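Local coordinates for SspB protein (Streptomyces clavuligerus, PDB 6JUF), which probably acts as a metal-dependent DNase in the SspABCD-SspE system, a phosphorothioation-sensing bacterial defence against phages, at residues G305-D308 against L309-V313; F327-R330 against E331-A334; P87-E90 against A91-L95; S253-R256 against L257-P261. All coordinates share one frame; numbering follows the deposited sequence.

Contact 1 (G305-D308 against L309-V313); sequences GPFD and LAWDV
G305 and L309 meet at the first turn of helix 306-317, where the chain enters the helix. G305 is the N-cap residue. It has no side chain to cap with, and its O receives only a weak bond from L309 N at 3.5 Å. L309 CG lies against the same carbonyl, 3.6 Å from G305 O. P306 is the first helical residue. P306 O takes a firmer bond from A310 N, 2.8 Å long, and A310 CB packs against that oxygen.

F307 carries the side-chain contact. Its CG is anti to the backbone N (chi1 -172°), and the ring lies beside the indole of W311, one turn on. Both side chains point the same way. The planes are inclined at 45°, so the pair is oblique. W311 CD1 sits over one face of the F307 ring, toward its rim, 3.7 Å from F307 CE2. F307 CZ comes within 3.5 Å of W311 NE1. F307 O accepts from W311 N and lies at the edge of the indole. Beyond the pair, R330 makes a cation-pi contact with W311, and W89, W93 and Y236 meet it edge-to-face. Helix 231-243 touches F307 through D240 and A243.

D308 O receives D312 N at 3.0 Å. The carboxylate of D312 is held by a salt bridge to R322, and D312 CG lies 3.4 Å from D308 O.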
loop_
_atom_site.group_PDB
_atom_site.type_symbol
_atom_site.label_atom_id
_atom_site.label_comp_id
_atom_site.label_asym_id
_atom_site.label_seq_id
_atom_site.Cartn_x
_atom_site.Cartn_y
_atom_site.Cartn_z
ATOM N N GLY B 305 -15.470 -10.401 -30.848
ATOM C CA GLY B 305 -14.944 -11.239 -29.763
ATOM C C GLY B 305 -14.776 -10.438 -28.484
ATOM O O GLY B 305 -14.158 -9.368 -28.489
ATOM N N PRO B 306 -15.247 -10.963 -27.367
ATOM C CA PRO B 306 -15.214 -10.144 -26.150
ATOM C C PRO B 306 -13.837 -9.965 -25.508
ATOM O O PRO B 306 -13.638 -8.972 -24.754
ATOM C CB PRO B 306 -16.156 -10.872 -25.197
ATOM C CG PRO B 306 -16.139 -12.295 -25.693
ATOM C CD PRO B 306 -16.072 -12.161 -27.202
ATOM N N PHE B 307 -12.920 -10.882 -25.706
ATOM C CA PHE B 307 -11.605 -10.704 -25.134
ATOM C C PHE B 307 -10.914 -9.453 -25.649
ATOM O O PHE B 307 -10.343 -8.685 -24.833
ATOM C CB PHE B 307 -10.737 -11.932 -25.388
ATOM C CG PHE B 307 -9.430 -11.895 -24.662
ATOM C CD1 PHE B 307 -9.372 -12.388 -23.363
ATOM C CD2 PHE B 307 -8.291 -11.351 -25.257
ATOM C CE1 PHE B 307 -8.166 -12.387 -22.653
ATOM C CE2 PHE B 307 -7.059 -11.357 -24.600
ATOM C CZ PHE B 307 -6.999 -11.867 -23.277
ATOM N N ASP B 308 -10.933 -9.211 -26.974
ATOM C CA ASP B 308 -10.236 -8.041 -27.508
ATOM C C ASP B 308 -10.952 -6.792 -27.040
ATOM O O ASP B 308 -10.296 -5.721 -26.805
ATOM C CB ASP B 308 -10.152 -8.071 -29.062
ATOM C CG ASP B 308 -9.172 -9.125 -29.573
ATOM O OD1 ASP B 308 -8.315 -9.612 -28.798
ATOM O OD2 ASP B 308 -9.247 -9.485 -30.763
ATOM N N LEU B 309 -12.275 -6.857 -26.956
ATOM C CA LEU B 309 -13.029 -5.670 -26.516
ATOM C C LEU B 309 -12.731 -5.391 -25.041
ATOM O O LEU B 309 -12.616 -4.250 -24.638
ATOM C CB LEU B 309 -14.545 -5.797 -26.757
ATOM C CG LEU B 309 -14.891 -5.896 -28.270
ATOM C CD1 LEU B 309 -16.364 -6.309 -28.357
ATOM C CD2 LEU B 309 -14.633 -4.502 -28.836
ATOM N N ALA B 310 -12.611 -6.439 -24.239
ATOM C CA ALA B 310 -12.295 -6.277 -22.857
ATOM C C ALA B 310 -10.988 -5.499 -22.719
ATOM O O ALA B 310 -10.902 -4.610 -21.866
ATOM C CB ALA B 310 -12.151 -7.652 -22.175
ATOM N N TRP B 311 -9.986 -5.857 -23.503
ATOM C CA TRP B 311 -8.744 -5.168 -23.457
ATOM C C TRP B 311 -8.771 -3.759 -24.020
ATOM O O TRP B 311 -7.967 -2.963 -23.584
ATOM C CB TRP B 311 -7.616 -6.028 -24.037
ATOM C CG TRP B 311 -7.169 -6.955 -22.957
ATOM C CD1 TRP B 311 -7.615 -8.243 -22.684
ATOM C CD2 TRP B 311 -6.203 -6.659 -21.939
ATOM N NE1 TRP B 311 -6.987 -8.741 -21.599
ATOM C CE2 TRP B 311 -6.122 -7.837 -21.104
ATOM C CE3 TRP B 311 -5.406 -5.558 -21.643
ATOM C CZ2 TRP B 311 -5.285 -7.895 -19.988
ATOM C CZ3 TRP B 311 -4.546 -5.618 -20.563
ATOM C CH2 TRP B 311 -4.499 -6.771 -19.727
ATOM N N ASP B 312 -9.566 -3.453 -25.036
ATOM C CA ASP B 312 -9.758 -2.041 -25.423
ATOM C C ASP B 312 -10.252 -1.245 -24.232
ATOM O O ASP B 312 -9.741 -0.159 -23.953
ATOM C CB ASP B 312 -10.745 -1.890 -26.579
ATOM C CG ASP B 312 -10.218 -2.456 -27.894
ATOM O OD1 ASP B 312 -8.977 -2.609 -28.001
ATOM O OD2 ASP B 312 -11.045 -2.788 -28.781
ATOM N N VAL B 313 -11.278 -1.749 -23.560
ATOM C CA VAL B 313 -11.910 -1.028 -22.458
ATOM C C VAL B 313 -10.885 -0.876 -21.313
ATOM O O VAL B 313 -10.733 0.184 -20.726
ATOM C CB VAL B 313 -13.116 -1.847 -21.944
ATOM C CG1 VAL B 313 -13.645 -1.351 -20.595
ATOM C CG2 VAL B 313 -14.252 -1.806 -22.957
#

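Contact 2 (F327-R330 against E331-A334); sequences FPTR and EDWA
P328 overlaps two side chains of the next turn. P328 CG lies 3.8 Å from W333 CE3, and P328 CB 3.9 Å from D332 CB. P328 and W333 run side by side and point the same way. The indole nitrogen of W333 probably bonds to P87 O, which ties this end of the helix to the end of strand 83-87, just before helix 89-95. P328 O in turn accepts from W89 NE1.

T329 and D332 form a capping box at the start of helix 330-336. T329 OG1 accepts from D332 N at 3.0 Å. With chi1 at 64°, OG1 sits between the backbone N and the carbonyl carbon, which places it in reach of the D332 N-H. The return bond runs from T329 N to D332 OD2, also 3.0 Å, and the donor comes from above the carboxylate plane, 41° out of it. The other oxygen, D332 OD1, has a salt bridge to R335. The carboxylate is therefore gripped at both oxygens.

W333 N bonds to T329 O at 3.0 Å and A334 N to R330 O at 2.8 Å, the first regular bonds of the helix. R330 bends at chi3, and its guanidinium pairs with E90, modelled implausibly close.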
loop_
_atom_site.group_PDB
_atom_site.type_symbol
_atom_site.label_atom_id
_atom_site.label_comp_id
_atom_site.label_asym_id
_atom_site.label_seq_id
_atom_site.Cartn_x
_atom_site.Cartn_y
_atom_site.Cartn_z
ATOM N N PHE B 327 5.849 -0.286 -27.224
ATOM C CA PHE B 327 5.105 -1.239 -26.393
ATOM C C PHE B 327 4.874 -2.538 -27.134
ATOM O O PHE B 327 4.364 -2.505 -28.239
ATOM C CB PHE B 327 3.759 -0.677 -25.937
ATOM C CG PHE B 327 3.110 -1.570 -24.898
ATOM C CD1 PHE B 327 3.374 -1.372 -23.546
ATOM C CD2 PHE B 327 2.355 -2.644 -25.300
ATOM C CE1 PHE B 327 2.803 -2.223 -22.576
ATOM C CE2 PHE B 327 1.804 -3.499 -24.363
ATOM C CZ PHE B 327 2.032 -3.285 -23.002
ATOM N N PRO B 328 5.268 -3.684 -26.538
ATOM C CA PRO B 328 5.155 -4.938 -27.310
ATOM C C PRO B 328 3.750 -5.467 -27.462
ATOM O O PRO B 328 2.976 -5.426 -26.456
ATOM C CB PRO B 328 5.941 -5.937 -26.477
ATOM C CG PRO B 328 5.928 -5.398 -25.079
ATOM C CD PRO B 328 5.812 -3.892 -25.155
ATOM N N THR B 329 3.407 -5.977 -28.645
ATOM C CA THR B 329 2.186 -6.756 -28.823
ATOM C C THR B 329 2.286 -8.080 -28.046
ATOM O O THR B 329 3.394 -8.469 -27.603
ATOM C CB THR B 329 1.934 -7.064 -30.291
ATOM O OG1 THR B 329 2.976 -7.902 -30.836
ATOM C CG2 THR B 329 1.804 -5.730 -31.096
ATOM N N ARG B 330 1.174 -8.780 -27.897
ATOM C CA ARG B 330 1.242 -10.105 -27.295
ATOM C C ARG B 330 2.162 -11.001 -28.159
ATOM O O ARG B 330 2.883 -11.880 -27.629
ATOM C CB ARG B 330 -0.184 -10.657 -27.162
ATOM C CG ARG B 330 -1.090 -9.775 -26.278
ATOM C CD ARG B 330 -2.504 -10.317 -26.080
ATOM N NE ARG B 330 -2.354 -11.122 -24.938
ATOM C CZ ARG B 330 -2.798 -10.897 -23.697
ATOM N NH1 ARG B 330 -3.710 -9.956 -23.336
ATOM N NH2 ARG B 330 -2.410 -11.748 -22.838
ATOM N N GLU B 331 2.175 -10.773 -29.464
ATOM C CA GLU B 331 2.921 -11.639 -30.378
ATOM C C GLU B 331 4.413 -11.408 -30.192
ATOM O O GLU B 331 5.214 -12.335 -30.256
ATOM C CB GLU B 331 2.517 -11.319 -31.845
ATOM C CG GLU B 331 1.102 -11.697 -32.311
ATOM C CD GLU B 331 -0.073 -10.969 -31.613
ATOM O OE1 GLU B 331 -1.191 -11.566 -31.588
ATOM O OE2 GLU B 331 0.055 -9.814 -31.079
ATOM N N ASP B 332 4.803 -10.150 -30.036
ATOM C CA ASP B 332 6.171 -9.743 -29.805
ATOM C C ASP B 332 6.663 -10.345 -28.520
ATOM O O ASP B 332 7.768 -10.906 -28.448
ATOM C CB ASP B 332 6.294 -8.244 -29.605
ATOM C CG ASP B 332 6.045 -7.424 -30.854
ATOM O OD1 ASP B 332 6.255 -7.884 -31.989
ATOM O OD2 ASP B 332 5.661 -6.226 -30.640
ATOM N N TRP B 333 5.815 -10.243 -27.494
ATOM C CA TRP B 333 6.150 -10.849 -26.206
ATOM C C TRP B 333 6.263 -12.368 -26.248
ATOM O O TRP B 333 7.195 -12.933 -25.587
ATOM C CB TRP B 333 5.092 -10.372 -25.195
ATOM C CG TRP B 333 5.488 -10.550 -23.763
ATOM C CD1 TRP B 333 5.061 -11.518 -22.871
ATOM C CD2 TRP B 333 6.405 -9.703 -23.023
ATOM N NE1 TRP B 333 5.682 -11.346 -21.628
ATOM C CE2 TRP B 333 6.505 -10.259 -21.665
ATOM C CE3 TRP B 333 7.175 -8.572 -23.358
ATOM C CZ2 TRP B 333 7.321 -9.676 -20.702
ATOM C CZ3 TRP B 333 8.011 -7.997 -22.400
ATOM C CH2 TRP B 333 8.099 -8.530 -21.080
ATOM N N ALA B 334 5.380 -13.033 -26.979
ATOM C CA ALA B 334 5.390 -14.471 -27.148
ATOM C C ALA B 334 6.697 -14.939 -27.786
ATOM O O ALA B 334 7.237 -15.956 -27.408
ATOM C CB ALA B 334 4.171 -14.884 -27.964
#

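Contact 3 (P87-E90 against A91-L95); sequences PTWE and ARWLL
T88 and A91 meet at the N-terminus of helix 89-95, which follows directly on strand 83-87. T88 is the N-cap.

Hydrogen bonds come first. T88 OG1 accepts from A91 N at 3.2 Å. OG1 sits between the backbone N and the carbonyl carbon (chi1 59°), where it can meet A91 N. T88 OG1 also bonds to K68 O, just before strand 70-74, so one hydroxyl meets both the helix start and that part of the same chain. T88 O takes R92 N at 3.2 Å, and A91 N only weakly. W93 N then bonds to W89 O and L94 N to E90 O, each at 2.9 Å.

The aromatic contact joins W89 and W93, one turn apart. Their side chains lie across one another at a slant. The planes are nearly parallel, 21° apart, but the rings have slid so far that they barely overlap. What lies over the face of W89 is instead the CB of W93. It forms a CH-pi contact, with W93 CB 4.2 Å from the centroid of the six-membered ring of W89.

The polar ends bond to other parts of the chain. W93 NE1 bonds to D315, and R92 has a salt bridge to D98.

Apolar packing covers the rest of the turn. L94 lies on L113 and W116 of helix 107-118, and W93 on L112. A91 touches Y31 of helix 24-34. The closest approach of the two indoles is W89 CH2 to W93 CD1, 4.0 Å.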
loop_
_atom_site.group_PDB
_atom_site.type_symbol
_atom_site.label_atom_id
_atom_site.label_comp_id
_atom_site.label_asym_id
_atom_site.label_seq_id
_atom_site.Cartn_x
_atom_site.Cartn_y
_atom_site.Cartn_z
ATOM N N PRO B 87 7.733 -13.891 -17.211
ATOM C CA PRO B 87 6.743 -12.834 -17.077
ATOM C C PRO B 87 5.656 -12.869 -18.188
ATOM O O PRO B 87 5.973 -13.085 -19.359
ATOM C CB PRO B 87 7.588 -11.527 -17.194
ATOM C CG PRO B 87 8.705 -11.900 -18.148
ATOM C CD PRO B 87 9.003 -13.375 -17.813
ATOM N N THR B 88 4.375 -12.664 -17.803
ATOM C CA THR B 88 3.306 -12.688 -18.763
ATOM C C THR B 88 3.221 -11.342 -19.436
ATOM O O THR B 88 3.744 -10.326 -18.880
ATOM C CB THR B 88 1.982 -12.982 -18.058
ATOM O OG1 THR B 88 1.768 -11.947 -17.075
ATOM C CG2 THR B 88 2.011 -14.312 -17.355
ATOM N N TRP B 89 2.550 -11.256 -20.551
ATOM C CA TRP B 89 2.338 -9.973 -21.213
ATOM C C TRP B 89 1.561 -9.069 -20.298
ATOM O O TRP B 89 1.786 -7.851 -20.309
ATOM C CB TRP B 89 1.633 -10.237 -22.539
ATOM C CG TRP B 89 1.289 -8.945 -23.278
ATOM C CD1 TRP B 89 2.052 -8.296 -24.245
ATOM C CD2 TRP B 89 0.085 -8.104 -23.124
ATOM N NE1 TRP B 89 1.399 -7.184 -24.723
ATOM C CE2 TRP B 89 0.236 -6.988 -24.050
ATOM C CE3 TRP B 89 -1.033 -8.165 -22.304
ATOM C CZ2 TRP B 89 -0.762 -6.015 -24.217
ATOM C CZ3 TRP B 89 -1.996 -7.175 -22.422
ATOM C CH2 TRP B 89 -1.872 -6.128 -23.365
ATOM N N GLU B 90 0.637 -9.622 -19.480
ATOM C CA GLU B 90 -0.090 -8.775 -18.555
ATOM C C GLU B 90 0.807 -8.070 -17.540
ATOM O O GLU B 90 0.562 -6.910 -17.134
ATOM C CB GLU B 90 -1.255 -9.568 -17.825
ATOM C CG GLU B 90 -2.437 -9.873 -18.728
ATOM C CD GLU B 90 -2.219 -10.976 -19.746
ATOM O OE1 GLU B 90 -1.176 -11.747 -19.651
ATOM O OE2 GLU B 90 -3.073 -11.112 -20.602
ATOM N N ALA B 91 1.845 -8.764 -17.059
ATOM C CA ALA B 91 2.782 -8.152 -16.141
ATOM C C ALA B 91 3.562 -7.044 -16.881
ATOM O O ALA B 91 3.756 -5.955 -16.312
ATOM C CB ALA B 91 3.768 -9.178 -15.581
ATOM N N ARG B 92 3.959 -7.261 -18.132
ATOM C CA ARG B 92 4.605 -6.190 -18.909
ATOM C C ARG B 92 3.636 -4.981 -19.026
ATOM O O ARG B 92 4.110 -3.854 -18.935
ATOM C CB ARG B 92 4.972 -6.696 -20.311
ATOM C CG ARG B 92 5.413 -5.649 -21.318
ATOM C CD ARG B 92 6.712 -4.988 -20.868
ATOM N NE ARG B 92 7.189 -3.916 -21.772
ATOM C CZ ARG B 92 6.825 -2.637 -21.689
ATOM N NH1 ARG B 92 5.888 -2.217 -20.811
ATOM N NH2 ARG B 92 7.356 -1.753 -22.546
ATOM N N TRP B 93 2.356 -5.213 -19.263
ATOM C CA TRP B 93 1.409 -4.130 -19.447
ATOM C C TRP B 93 1.212 -3.369 -18.135
ATOM O O TRP B 93 1.083 -2.158 -18.143
ATOM C CB TRP B 93 0.116 -4.705 -20.014
ATOM C CG TRP B 93 -0.993 -3.693 -20.064
ATOM C CD1 TRP B 93 -1.334 -2.836 -21.103
ATOM C CD2 TRP B 93 -1.980 -3.453 -19.010
ATOM N NE1 TRP B 93 -2.403 -2.056 -20.741
ATOM C CE2 TRP B 93 -2.843 -2.398 -19.485
ATOM C CE3 TRP B 93 -2.205 -4.005 -17.732
ATOM C CZ2 TRP B 93 -3.915 -1.902 -18.714
ATOM C CZ3 TRP B 93 -3.305 -3.523 -17.005
ATOM C CH2 TRP B 93 -4.111 -2.460 -17.495
ATOM N N LEU B 94 1.118 -4.070 -16.986
ATOM C CA LEU B 94 0.750 -3.434 -15.731
ATOM C C LEU B 94 1.914 -2.885 -14.926
ATOM O O LEU B 94 1.885 -1.735 -14.411
ATOM C CB LEU B 94 -0.012 -4.464 -14.845
ATOM C CG LEU B 94 -0.373 -3.900 -13.439
ATOM C CD1 LEU B 94 -1.395 -2.742 -13.520
ATOM C CD2 LEU B 94 -0.877 -5.030 -12.546
ATOM N N LEU B 95 2.961 -3.686 -14.777
ATOM C CA LEU B 95 4.001 -3.429 -13.816
ATOM C C LEU B 95 5.272 -2.786 -14.348
ATOM O O LEU B 95 6.093 -2.353 -13.537
ATOM C CB LEU B 95 4.384 -4.737 -13.063
ATOM C CG LEU B 95 3.220 -5.328 -12.251
ATOM C CD1 LEU B 95 3.709 -6.696 -11.745
ATOM C CD2 LEU B 95 2.860 -4.387 -11.135
#

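Contact 4 (S253-R256 against L257-P261); sequences SLAR and LANEP
The guanidinium of R256 meets the carboxylate of E260 at its edge, with E260 CD near the guanidinium plane. The two planes are 34° apart. R256 grips side-on, with one nitrogen for each oxygen. R256 NE reaches E260 OE1 at 2.9 Å, on the syn side but out of the carboxylate plane. R256 NH2 gives the straighter bond, to the syn lone pair of E260 OE2 at 3.1 Å (N-H...O 165°), and E260 OE2 lies in the guanidinium plane.

The two side chains lie side by side and point the same way. E260 CG is anti to the backbone N (chi1 -166°), and the chain continues extended at chi2. R256 bends at chi3 to present its NE and NH2 edge. E260 OE2 has a second partner, the hydroxyl of Y241.

The salt bridge lies near the C-terminal end of the short helix 254-259, where E260 is the first residue to leave helical angles. This helix follows strand 250-253, in a three-stranded sheet of order 1-3-2, consistent with a winged-helix fold. E260 N still bonds to R256 O at 2.9 Å, so the pair is joined by backbone and side chains. N259 N divides itself weakly between A255 O and R256 O. At the other end S253 is the N-cap, and S253 OG accepts from R256 N at 3.1 Å. L257 N bonds to S253 O at 3.0 Å. On the buried side, L254 and L257 pack on helix 272-285.

R256 thus takes part at both ends of this short helix. The paired charges and the Y241 hydroxyl would probably favour an ionised E260.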
loop_
_atom_site.group_PDB
_atom_site.type_symbol
_atom_site.label_atom_id
_atom_site.label_comp_id
_atom_site.label_asym_id
_atom_site.label_seq_id
_atom_site.Cartn_x
_atom_site.Cartn_y
_atom_site.Cartn_z
ATOM N N SER B 253 -26.043 -12.475 -19.979
ATOM C CA SER B 253 -27.109 -11.800 -19.276
ATOM C C SER B 253 -26.569 -11.094 -18.047
ATOM O O SER B 253 -25.541 -11.520 -17.480
ATOM C CB SER B 253 -28.160 -12.844 -18.859
ATOM O OG SER B 253 -27.629 -13.734 -17.877
ATOM N N LEU B 254 -27.208 -9.991 -17.670
ATOM C CA LEU B 254 -26.863 -9.299 -16.429
ATOM C C LEU B 254 -27.044 -10.220 -15.212
ATOM O O LEU B 254 -26.282 -10.132 -14.265
ATOM C CB LEU B 254 -27.625 -7.995 -16.257
ATOM C CG LEU B 254 -26.994 -6.723 -16.832
ATOM C CD1 LEU B 254 -25.894 -6.247 -15.856
ATOM C CD2 LEU B 254 -26.387 -6.941 -18.209
ATOM N N ALA B 255 -28.062 -11.066 -15.227
ATOM C CA ALA B 255 -28.287 -11.982 -14.103
ATOM C C ALA B 255 -27.090 -12.906 -13.892
ATOM O O ALA B 255 -26.684 -13.136 -12.731
ATOM C CB ALA B 255 -29.552 -12.828 -14.383
ATOM N N ARG B 256 -26.530 -13.451 -14.978
ATOM C CA ARG B 256 -25.313 -14.289 -14.883
ATOM C C ARG B 256 -24.109 -13.468 -14.433
ATOM O O ARG B 256 -23.327 -13.919 -13.577
ATOM C CB ARG B 256 -24.993 -14.954 -16.203
ATOM C CG ARG B 256 -25.927 -16.141 -16.529
ATOM C CD ARG B 256 -25.603 -16.683 -17.905
ATOM N NE ARG B 256 -24.231 -17.195 -17.915
ATOM C CZ ARG B 256 -23.485 -17.398 -18.997
ATOM N NH1 ARG B 256 -23.949 -17.132 -20.220
ATOM N NH2 ARG B 256 -22.240 -17.867 -18.843
ATOM N N LEU B 257 -23.935 -12.271 -15.004
ATOM C CA LEU B 257 -22.831 -11.427 -14.515
ATOM C C LEU B 257 -22.895 -11.125 -13.011
ATOM O O LEU B 257 -21.857 -11.110 -12.330
ATOM C CB LEU B 257 -22.716 -10.118 -15.304
ATOM C CG LEU B 257 -22.277 -10.249 -16.777
ATOM C CD1 LEU B 257 -22.529 -8.896 -17.452
ATOM C CD2 LEU B 257 -20.804 -10.682 -16.914
ATOM N N ALA B 258 -24.098 -10.893 -12.498
ATOM C CA ALA B 258 -24.316 -10.574 -11.107
ATOM C C ALA B 258 -24.230 -11.805 -10.220
ATOM O O ALA B 258 -23.855 -11.638 -9.066
ATOM C CB ALA B 258 -25.715 -9.951 -10.946
ATOM N N ASN B 259 -24.661 -12.989 -10.711
ATOM C CA ASN B 259 -24.885 -14.115 -9.789
ATOM C C ASN B 259 -24.071 -15.401 -10.004
ATOM O O ASN B 259 -23.999 -16.250 -9.084
ATOM C CB ASN B 259 -26.363 -14.482 -9.808
ATOM C CG ASN B 259 -27.232 -13.318 -9.393
ATOM O OD1 ASN B 259 -27.030 -12.739 -8.362
ATOM N ND2 ASN B 259 -28.169 -12.948 -10.226
ATOM N N GLU B 260 -23.567 -15.610 -11.220
ATOM C CA GLU B 260 -22.924 -16.859 -11.571
ATOM C C GLU B 260 -21.598 -16.964 -10.816
ATOM O O GLU B 260 -20.833 -16.003 -10.791
ATOM C CB GLU B 260 -22.661 -16.944 -13.068
ATOM C CG GLU B 260 -22.290 -18.312 -13.607
ATOM C CD GLU B 260 -22.522 -18.375 -15.095
ATOM O OE1 GLU B 260 -23.671 -18.643 -15.502
ATOM O OE2 GLU B 260 -21.566 -18.136 -15.841
ATOM N N PRO B 261 -21.320 -18.086 -10.202
ATOM C CA PRO B 261 -19.990 -18.282 -9.621
ATOM C C PRO B 261 -18.914 -18.057 -10.672
ATOM O O PRO B 261 -18.949 -18.584 -11.781
ATOM C CB PRO B 261 -20.037 -19.746 -9.107
ATOM C CG PRO B 261 -21.485 -19.877 -8.717
ATOM C CD PRO B 261 -22.267 -19.145 -9.808
#

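Contacts 1, 2 and 3 form one connected cluster, and contact 4 stands apart. W311 of contact 1 packs on contact 3, with W311 CZ3 3.5 Å from W89 CZ3 and 3.7 Å from W93 CD2. R330 of contact 2 touches both: R330 NH1 lies 3.9 Å from W311 NE1, and the side chain also meets W89. Contacts 2 and 3 are closest, their centres about 10 Å apart. Contact 1 is about 17 Å from each by centres. Contact 4 comes no nearer to contact 1 than about 9 Å between nearest atoms, and lies across the chain's centre from contact 3. All four are away from the magnesium-binding residue E18.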